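Local coordinates for protein phosphomethylpyrimidine kinase (Pyrococcus furiosus, PDB 2PB9) that probably joins a thiazole phosphate and a pyrimidine diphosphate into thiamine phosphate with this C-terminal ThiN domain, the whole enzyme probably also phosphorylating hydroxymethylpyrimidine and its phosphate, at residues L27-G32 with A95-Y100; D49-K54 with V70-S75; P154-H159 with P167-F172. One frame throughout, in Å; residues are numbered along the deposited sequence.

How the contacts relate
From helix 5-21 the chain runs into the loop 27-32, which is met again by segment 95-100, on strand 94-98 and just beyond; contact 1 thus closes a loop of 62 residues. Within that loop lies contact 2, where segment 70-75 comes back on 49-54 after 15 residues. Contact 3 follows and pairs segments 154-159 and 167-172, with seven residues between them. All three reach one mixed sheet: contact 2 forms one edge of it within the chain, contact 1 lays a loop against an interior strand, and contacts 1 and 3 touch where strands 94-98 and 168-173 lie side by side, Ile98 N probably bonding Ile169 O. Contacts 2 and 3 do not touch.

Contact 1: residues L27-G32 with A95-Y100; sequences LIPEVG and AINIRY
Leu27 and Pro29 belong to the loop between helix 5-21 and strand 35-38, and this loop lies against Ile98 and Arg99 where the interior strand 94-98 leaves the sheet. Arg99 N gives a nearly straight hydrogen bond to Leu27 O (2.6 Å, 169° at the hydrogen), approaching from above the carbonyl plane rather than along a lone pair. The same stretch brings the CB atoms of Leu27 and Ile98 to 4.2 Å. Pro29 follows with its ring over the Arg99 backbone, CD standing 3.4 Å from Arg99 N. The Arg99 side chain leaves with CG anti to the backbone N (chi1 -163°), which carries its methylene carbons past Pro29 to put CD 3.4 Å from Ile28 O; its NE then bonds Arg26 O just upstream.

At the other end of the loop the amide of Asn97 does the work. Its CG sits between the backbone N and the carbonyl carbon (chi1 65°), and ND2 reaches Gly32 O at 3.2 Å, on a lone pair of that carbonyl and with the carbonyl oxygen near the amide plane. OD1 accepts from Asn34 N, so the amide is held at both ends and its rotation is fixed. Pro29 CG lies 3.9 Å from ND2, the two side chains crossing at about a right angle. An alanine at Asn97 would probably leave Gly32 O and Asn34 N without these partners and the loop less firmly tied to the strand. Gly32 itself has a positive phi, at which a side chain would crowd the preceding carbonyl. The whole is a largely buried contact in which a loop packs on an interior strand of the ThiN domain, with Glu30 at the second-subunit side.

Contact 2: residues D49-K54 with V70-S75; sequences DVAGVK and VEFGAS. With PO4 (phosphate ion), chain C.
The Phe72 ring has the methyl of Ala51 over one face: Ala51 CB lies 4.0 Å from the ring centroid and 20° off its normal, a CH-pi contact shifted toward the rim, while Asp49 C comes near the ring edge. Phe72 CG is anti to its own carbonyl carbon, beside the backbone N (chi1 -73°), which turns the ring across the neighbouring strand onto Ala51; Lys5 makes a cation-pi contact with the same ring. Val70 CG1 also reaches Ala51 CB, at 3.9 Å, on this side of the sheet, where Val70 and Val53 meet helix 5-21.

The backbones pair antiparallel. Gly52 and Glu71 form the hydrogen-bonded pair, each N to the other's O at 3.0 Å. Glu71 O also accepts from Ala74 N, the two donors arriving from opposite faces of its carbonyl plane. A side chain on Gly52 would run into Ser75 CB. Gly73 N bonds Val50 O at 2.9 Å, nearly along the C=O axis.

Beyond the pairing, Lys54, extended along its whole length, places CD 3.5 Å from Glu71 OE1, yet its NZ stays beyond salt-bridge distance and makes a cation-pi contact with Tyr60 of the second subunit. Ser75 OG bonds phosphate O4 at 2.8 Å, an ion probably from the crystallisation liquor, which His77 N, Leu78 N and Arg56 NE also bind. The arrangement is an antiparallel strand pair whose second strand leaves through a type II turn with glycine at its third position and leads to a phosphate site at the start of helix 77-86.

Contact 3: residues P154-H159 with P167-F172; sequences PDIIYH and PMILVF
His159 CG stands between its backbone N and carbonyl carbon (chi1 71°), which folds the imidazole back across the partner strand, while Phe172 CG lies beside its own backbone N (chi1 -51°) and swings its ring toward Ile157. One face of the imidazole lies over Met168 N and Pro167 C, with NE2 3.7 Å from Met168 CB, the side chains of His159 and the selenomethionine Met168 running alongside each other. The Phe172 ring turns its edge to Asp155 O, in plane, at CD1 (3.3 Å); CE1 is 3.8 Å from Ile157 CD1. Outside the pair, Tyr85 stacks on Phe172 and the Tyr122 ring meets that of His159.

On the opposite side of the sheet Ile156 and Ile169 lie parallel, CG2 to CG2 at 3.9 Å, and Tyr158 CB touches Ile169 CG1 at 3.7 Å; helix 102-114 packs over Tyr158 and Ile169 here.

Five backbone hydrogen bonds hold the register. Ile157 and Leu170 exchange both of theirs, Ile157 N to Leu170 O at 2.8 Å, as do His159 and Met168, and Phe172 N closes the ladder on Asp155 O at 2.8 Å, just where the chain turns a corner. The two strands make an antiparallel beta hairpin lying between strands 94-98 and 118-121 in the mixed sheet of the ThiN domain.

Contact 1: residues L27-G32 with A95-Y100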
loop_
_atom_site.group_PDB
_atom_site.type_symbol
_atom_site.label_atom_id
_atom_site.label_comp_id
_atom_site.label_asym_id
_atom_site.label_seq_id
_atom_site.Cartn_x
_atom_site.Cartn_y
_atom_site.Cartn_z
ATOM N N LEU A 27 15.324 1.010 19.573
ATOM C CA LEU A 27 14.093 0.226 19.653
ATOM C C LEU A 27 12.789 1.026 19.716
ATOM O O LEU A 27 11.707 0.452 19.646
ATOM C CB LEU A 27 14.155 -0.717 20.861
ATOM C CG LEU A 27 15.273 -1.768 20.909
ATOM C CD1 LEU A 27 15.089 -2.680 22.121
ATOM C CD2 LEU A 27 15.258 -2.591 19.628
ATOM N N ILE A 28 12.885 2.341 19.843
ATOM C CA ILE A 28 11.704 3.185 19.943
ATOM C C ILE A 28 11.144 3.613 18.589
ATOM O O ILE A 28 11.854 4.214 17.788
ATOM C CB ILE A 28 12.028 4.472 20.756
ATOM C CG1 ILE A 28 12.500 4.100 22.163
ATOM C CG2 ILE A 28 10.802 5.379 20.831
ATOM C CD1 ILE A 28 11.421 3.603 23.060
ATOM N N PRO A 29 9.864 3.307 18.312
ATOM C CA PRO A 29 9.278 3.713 17.028
ATOM C C PRO A 29 8.961 5.215 17.035
ATOM O O PRO A 29 9.237 5.911 18.020
ATOM C CB PRO A 29 8.018 2.857 16.933
ATOM C CG PRO A 29 7.612 2.687 18.365
ATOM C CD PRO A 29 8.935 2.434 19.059
ATOM N N GLU A 30 8.376 5.708 15.945
ATOM C CA GLU A 30 8.037 7.119 15.832
ATOM C C GLU A 30 6.796 7.501 16.620
ATOM O O GLU A 30 6.692 8.629 17.111
ATOM C CB GLU A 30 7.847 7.507 14.363
ATOM C CG GLU A 30 9.146 7.611 13.595
ATOM C CD GLU A 30 10.073 8.669 14.174
ATOM O OE1 GLU A 30 10.132 9.790 13.614
ATOM O OE2 GLU A 30 10.734 8.378 15.204
ATOM N N VAL A 31 5.861 6.565 16.740
ATOM C CA VAL A 31 4.620 6.802 17.465
ATOM C C VAL A 31 4.838 6.699 18.977
ATOM O O VAL A 31 3.953 7.030 19.780
ATOM C CB VAL A 31 3.521 5.801 17.014
ATOM C CG1 VAL A 31 3.369 5.867 15.515
ATOM C CG2 VAL A 31 3.872 4.380 17.440
ATOM N N GLY A 32 6.031 6.248 19.355
ATOM C CA GLY A 32 6.369 6.116 20.760
ATOM C C GLY A 32 6.177 4.712 21.304
ATOM O O GLY A 32 5.446 3.896 20.740
ATOM N N ALA A 95 3.145 -6.154 28.362
ATOM C CA ALA A 95 3.594 -6.135 26.978
ATOM C C ALA A 95 4.285 -4.813 26.709
ATOM O O ALA A 95 4.265 -3.914 27.547
ATOM C CB ALA A 95 2.397 -6.311 26.026
ATOM N N ILE A 96 4.901 -4.705 25.540
ATOM C CA ILE A 96 5.579 -3.481 25.135
ATOM C C ILE A 96 5.748 -3.469 23.620
ATOM O O ILE A 96 6.005 -4.507 23.003
ATOM C CB ILE A 96 6.969 -3.348 25.806
ATOM C CG1 ILE A 96 7.570 -1.986 25.483
ATOM C CG2 ILE A 96 7.913 -4.434 25.308
ATOM C CD1 ILE A 96 8.855 -1.715 26.223
ATOM N N ASN A 97 5.575 -2.310 23.005
ATOM C CA ASN A 97 5.746 -2.259 21.568
ATOM C C ASN A 97 7.026 -1.511 21.221
ATOM O O ASN A 97 7.290 -0.414 21.729
ATOM C CB ASN A 97 4.534 -1.614 20.867
ATOM C CG ASN A 97 4.343 -0.144 21.218
ATOM O OD1 ASN A 97 3.767 0.190 22.254
ATOM N ND2 ASN A 97 4.827 0.742 20.351
ATOM N N ILE A 98 7.834 -2.133 20.372
ATOM C CA ILE A 98 9.073 -1.522 19.950
ATOM C C ILE A 98 9.131 -1.439 18.440
ATOM O O ILE A 98 8.371 -2.100 17.735
ATOM C CB ILE A 98 10.282 -2.306 20.460
ATOM C CG1 ILE A 98 10.188 -3.764 20.014
ATOM C CG2 ILE A 98 10.340 -2.227 21.975
ATOM C CD1 ILE A 98 11.410 -4.599 20.405
ATOM N N ARG A 99 10.047 -0.604 17.965
ATOM C CA ARG A 99 10.271 -0.371 16.547
ATOM C C ARG A 99 10.555 -1.654 15.758
ATOM O O ARG A 99 11.147 -2.599 16.284
ATOM C CB ARG A 99 11.451 0.594 16.387
ATOM C CG ARG A 99 11.555 1.243 15.031
ATOM C CD ARG A 99 12.569 2.348 15.072
ATOM N NE ARG A 99 13.916 1.829 15.288
ATOM C CZ ARG A 99 14.676 1.290 14.336
ATOM N NH1 ARG A 99 14.227 1.201 13.088
ATOM N NH2 ARG A 99 15.884 0.835 14.635
ATOM N N TYR A 100 10.126 -1.678 14.496
ATOM C CA TYR A 100 10.373 -2.822 13.626
ATOM C C TYR A 100 11.394 -2.437 12.553
ATOM O O TYR A 100 11.446 -1.291 12.107
ATOM C CB TYR A 100 9.084 -3.289 12.923
ATOM C CG TYR A 100 9.323 -4.347 11.846
ATOM C CD1 TYR A 100 9.287 -5.713 12.151
ATOM C CD2 TYR A 100 9.677 -3.977 10.541
ATOM C CE1 TYR A 100 9.610 -6.683 11.191
ATOM C CE2 TYR A 100 10.004 -4.932 9.577
ATOM C CZ TYR A 100 9.974 -6.284 9.908
ATOM O OH TYR A 100 10.350 -7.233 8.966
#

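Contact 2: residues D49-K54 with V70-S75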
loop_
_atom_site.group_PDB
_atom_site.type_symbol
_atom_site.label_atom_id
_atom_site.label_comp_id
_atom_site.label_asym_id
_atom_site.label_seq_id
_atom_site.Cartn_x
_atom_site.Cartn_y
_atom_site.Cartn_z
ATOM N N ASP A 49 -8.657 -0.874 32.670
ATOM C CA ASP A 49 -8.175 -1.820 33.677
ATOM C C ASP A 49 -6.723 -2.188 33.435
ATOM O O ASP A 49 -6.187 -3.120 34.042
ATOM C CB ASP A 49 -9.036 -3.086 33.654
ATOM C CG ASP A 49 -10.510 -2.778 33.779
ATOM O OD1 ASP A 49 -10.853 -2.042 34.724
ATOM O OD2 ASP A 49 -11.318 -3.257 32.945
ATOM N N VAL A 50 -6.094 -1.448 32.534
ATOM C CA VAL A 50 -4.704 -1.697 32.195
ATOM C C VAL A 50 -3.887 -0.438 32.447
ATOM O O VAL A 50 -4.301 0.658 32.082
ATOM C CB VAL A 50 -4.576 -2.123 30.712
ATOM C CG1 VAL A 50 -3.144 -2.544 30.417
ATOM C CG2 VAL A 50 -5.542 -3.264 30.414
ATOM N N ALA A 51 -2.735 -0.596 33.090
ATOM C CA ALA A 51 -1.880 0.548 33.381
ATOM C C ALA A 51 -0.834 0.734 32.278
ATOM O O ALA A 51 -0.198 -0.221 31.842
ATOM C CB ALA A 51 -1.202 0.371 34.748
ATOM N N GLY A 52 -0.675 1.973 31.822
ATOM C CA GLY A 52 0.287 2.264 30.776
ATOM C C GLY A 52 0.962 3.596 31.034
ATOM O O GLY A 52 0.631 4.292 32.001
ATOM N N VAL A 53 1.911 3.959 30.179
ATOM C CA VAL A 53 2.612 5.220 30.350
ATOM C C VAL A 53 1.859 6.327 29.619
ATOM O O VAL A 53 1.643 6.259 28.402
ATOM C CB VAL A 53 4.062 5.136 29.813
ATOM C CG1 VAL A 53 4.798 6.441 30.099
ATOM C CG2 VAL A 53 4.795 3.964 30.463
ATOM N N LYS A 54 1.446 7.345 30.369
ATOM C CA LYS A 54 0.714 8.455 29.772
ATOM C C LYS A 54 1.638 9.297 28.907
ATOM O O LYS A 54 2.511 9.995 29.414
ATOM C CB LYS A 54 0.090 9.327 30.857
ATOM C CG LYS A 54 -0.697 10.473 30.304
ATOM C CD LYS A 54 -1.271 11.323 31.411
ATOM C CE LYS A 54 -2.030 12.506 30.827
ATOM N NZ LYS A 54 -2.507 13.415 31.892
ATOM N N VAL A 70 2.666 6.550 35.102
ATOM C CA VAL A 70 1.899 5.346 34.835
ATOM C C VAL A 70 0.498 5.571 35.379
ATOM O O VAL A 70 0.338 6.019 36.511
ATOM C CB VAL A 70 2.516 4.127 35.538
ATOM C CG1 VAL A 70 1.667 2.906 35.278
ATOM C CG2 VAL A 70 3.943 3.899 35.052
ATOM N N GLU A 71 -0.512 5.287 34.562
ATOM C CA GLU A 71 -1.906 5.452 34.967
ATOM C C GLU A 71 -2.790 4.432 34.253
ATOM O O GLU A 71 -2.510 4.027 33.123
ATOM C CB GLU A 71 -2.428 6.848 34.620
ATOM C CG GLU A 71 -1.550 7.994 35.033
ATOM C CD GLU A 71 -2.236 9.336 34.840
ATOM O OE1 GLU A 71 -3.020 9.467 33.875
ATOM O OE2 GLU A 71 -1.977 10.263 35.647
ATOM N N PHE A 72 -3.862 4.021 34.918
ATOM C CA PHE A 72 -4.778 3.070 34.329
ATOM C C PHE A 72 -5.557 3.810 33.254
ATOM O O PHE A 72 -6.056 4.909 33.487
ATOM C CB PHE A 72 -5.699 2.506 35.407
ATOM C CG PHE A 72 -5.017 1.547 36.332
ATOM C CD1 PHE A 72 -4.848 0.212 35.966
ATOM C CD2 PHE A 72 -4.480 1.988 37.538
ATOM C CE1 PHE A 72 -4.144 -0.678 36.785
ATOM C CE2 PHE A 72 -3.772 1.114 38.370
ATOM C CZ PHE A 72 -3.604 -0.228 37.990
ATOM N N GLY A 73 -5.627 3.207 32.067
ATOM C CA GLY A 73 -6.317 3.818 30.950
ATOM C C GLY A 73 -5.372 4.709 30.159
ATOM O O GLY A 73 -5.803 5.455 29.273
ATOM N N ALA A 74 -4.079 4.641 30.470
ATOM C CA ALA A 74 -3.106 5.474 29.767
ATOM C C ALA A 74 -2.897 4.967 28.347
ATOM O O ALA A 74 -2.858 5.749 27.401
ATOM C CB ALA A 74 -1.776 5.507 30.530
ATOM N N SER A 75 -2.781 3.653 28.204
ATOM C CA SER A 75 -2.583 3.027 26.904
ATOM C C SER A 75 -3.908 2.587 26.270
ATOM O O SER A 75 -4.811 2.109 26.954
ATOM C CB SER A 75 -1.661 1.823 27.063
ATOM O OG SER A 75 -1.941 0.841 26.093
HETATM P P PO4 C . -0.871 3.329 23.021
HETATM O O1 PO4 C . 0.054 3.079 21.886
HETATM O O2 PO4 C . -0.241 4.297 23.967
HETATM O O3 PO4 C . -2.143 3.924 22.479
HETATM O O4 PO4 C . -1.160 2.047 23.718
HETATM O O HOH W 1 -4.235 1.559 29.328
#

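Contact 3: residues P154-H159 with P167-F172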
loop_
_atom_site.group_PDB
_atom_site.type_symbol
_atom_site.label_atom_id
_atom_site.label_comp_id
_atom_site.label_asym_id
_atom_site.label_seq_id
_atom_site.Cartn_x
_atom_site.Cartn_y
_atom_site.Cartn_z
ATOM N N PRO A 154 3.114 -17.415 21.383
ATOM C CA PRO A 154 4.123 -16.494 20.869
ATOM C C PRO A 154 4.433 -15.341 21.820
ATOM O O PRO A 154 3.570 -14.524 22.128
ATOM C CB PRO A 154 3.516 -16.029 19.549
ATOM C CG PRO A 154 2.058 -16.045 19.830
ATOM C CD PRO A 154 1.867 -17.328 20.602
ATOM N N ASP A 155 5.671 -15.296 22.291
ATOM C CA ASP A 155 6.117 -14.233 23.185
ATOM C C ASP A 155 6.244 -12.954 22.374
ATOM O O ASP A 155 6.113 -11.852 22.907
ATOM C CB ASP A 155 7.483 -14.582 23.777
ATOM C CG ASP A 155 7.440 -15.832 24.617
ATOM O OD1 ASP A 155 7.139 -15.706 25.824
ATOM O OD2 ASP A 155 7.689 -16.934 24.066
ATOM N N ILE A 156 6.518 -13.126 21.083
ATOM C CA ILE A 156 6.679 -12.008 20.161
ATOM C C ILE A 156 5.701 -12.089 19.005
ATOM O O ILE A 156 5.580 -13.112 18.332
ATOM C CB ILE A 156 8.085 -11.960 19.534
ATOM C CG1 ILE A 156 9.151 -12.052 20.617
ATOM C CG2 ILE A 156 8.247 -10.686 18.721
ATOM C CD1 ILE A 156 9.338 -13.461 21.122
ATOM N N ILE A 157 5.005 -10.988 18.784
ATOM C CA ILE A 157 4.059 -10.889 17.690
ATOM C C ILE A 157 4.397 -9.572 17.007
ATOM O O ILE A 157 4.586 -8.549 17.666
ATOM C CB ILE A 157 2.598 -10.877 18.204
ATOM C CG1 ILE A 157 2.282 -12.207 18.901
ATOM C CG2 ILE A 157 1.633 -10.640 17.034
ATOM C CD1 ILE A 157 0.893 -12.300 19.489
ATOM N N TYR A 158 4.520 -9.598 15.690
ATOM C CA TYR A 158 4.841 -8.375 14.975
ATOM C C TYR A 158 4.006 -8.346 13.721
ATOM O O TYR A 158 3.272 -9.289 13.439
ATOM C CB TYR A 158 6.329 -8.336 14.619
ATOM C CG TYR A 158 6.717 -9.326 13.551
ATOM C CD1 TYR A 158 6.708 -8.963 12.200
ATOM C CD2 TYR A 158 7.045 -10.647 13.878
ATOM C CE1 TYR A 158 7.016 -9.884 11.202
ATOM C CE2 TYR A 158 7.353 -11.579 12.886
ATOM C CZ TYR A 158 7.336 -11.188 11.550
ATOM O OH TYR A 158 7.631 -12.098 10.557
ATOM N N HIS A 159 4.099 -7.251 12.983
ATOM C CA HIS A 159 3.378 -7.122 11.732
ATOM C C HIS A 159 4.078 -6.043 10.926
ATOM O O HIS A 159 4.566 -5.061 11.492
ATOM C CB HIS A 159 1.913 -6.734 11.965
ATOM C CG HIS A 159 1.725 -5.324 12.436
ATOM N ND1 HIS A 159 1.627 -4.253 11.572
ATOM C CD2 HIS A 159 1.589 -4.811 13.681
ATOM C CE1 HIS A 159 1.439 -3.145 12.264
ATOM N NE2 HIS A 159 1.410 -3.456 13.547
ATOM N N PRO A 167 4.922 -0.538 10.877
ATOM C CA PRO A 167 5.085 -1.888 11.414
ATOM C C PRO A 167 5.446 -1.854 12.902
ATOM O O PRO A 167 6.020 -0.892 13.386
ATOM C CB PRO A 167 6.208 -2.456 10.549
ATOM C CG PRO A 167 7.080 -1.260 10.334
ATOM C CD PRO A 167 6.068 -0.170 10.023
HETATM N N MSE A 168 5.110 -2.916 13.616
HETATM C CA MSE A 168 5.392 -3.007 15.039
HETATM C C MSE A 168 5.823 -4.393 15.458
HETATM O O MSE A 168 5.523 -5.390 14.798
HETATM C CB MSE A 168 4.155 -2.664 15.877
HETATM C CG MSE A 168 3.951 -1.207 16.177
HETATM SE SE MSE A 168 5.518 -0.367 16.928
HETATM C CE MSE A 168 5.504 1.194 15.776
ATOM N N ILE A 169 6.518 -4.435 16.582
ATOM C CA ILE A 169 6.959 -5.674 17.170
ATOM C C ILE A 169 6.420 -5.589 18.593
ATOM O O ILE A 169 6.712 -4.643 19.330
ATOM C CB ILE A 169 8.515 -5.790 17.173
ATOM C CG1 ILE A 169 9.014 -6.088 15.748
ATOM C CG2 ILE A 169 8.977 -6.867 18.167
ATOM C CD1 ILE A 169 10.530 -6.174 15.617
ATOM N N LEU A 170 5.585 -6.556 18.951
ATOM C CA LEU A 170 5.016 -6.625 20.288
ATOM C C LEU A 170 5.669 -7.807 21.012
ATOM O O LEU A 170 5.862 -8.882 20.439
ATOM C CB LEU A 170 3.500 -6.833 20.213
ATOM C CG LEU A 170 2.761 -5.919 19.229
ATOM C CD1 LEU A 170 1.290 -6.274 19.218
ATOM C CD2 LEU A 170 2.945 -4.472 19.612
ATOM N N VAL A 171 6.042 -7.581 22.264
ATOM C CA VAL A 171 6.646 -8.620 23.075
ATOM C C VAL A 171 5.878 -8.669 24.377
ATOM O O VAL A 171 5.680 -7.641 25.025
ATOM C CB VAL A 171 8.143 -8.346 23.338
ATOM C CG1 VAL A 171 8.396 -6.863 23.411
ATOM C CG2 VAL A 171 8.577 -9.026 24.629
ATOM N N PHE A 172 5.463 -9.890 24.759
ATOM C CA PHE A 172 4.629 -10.094 25.935
ATOM C C PHE A 172 5.405 -10.810 27.029
ATOM O O PHE A 172 6.341 -11.550 26.817
ATOM C CB PHE A 172 3.374 -10.887 25.571
ATOM C CG PHE A 172 2.630 -10.326 24.398
ATOM C CD1 PHE A 172 3.158 -10.417 23.121
ATOM C CD2 PHE A 172 1.405 -9.710 24.574
ATOM C CE1 PHE A 172 2.474 -9.900 22.037
ATOM C CE2 PHE A 172 0.716 -9.190 23.495
ATOM C CZ PHE A 172 1.250 -9.286 22.224
#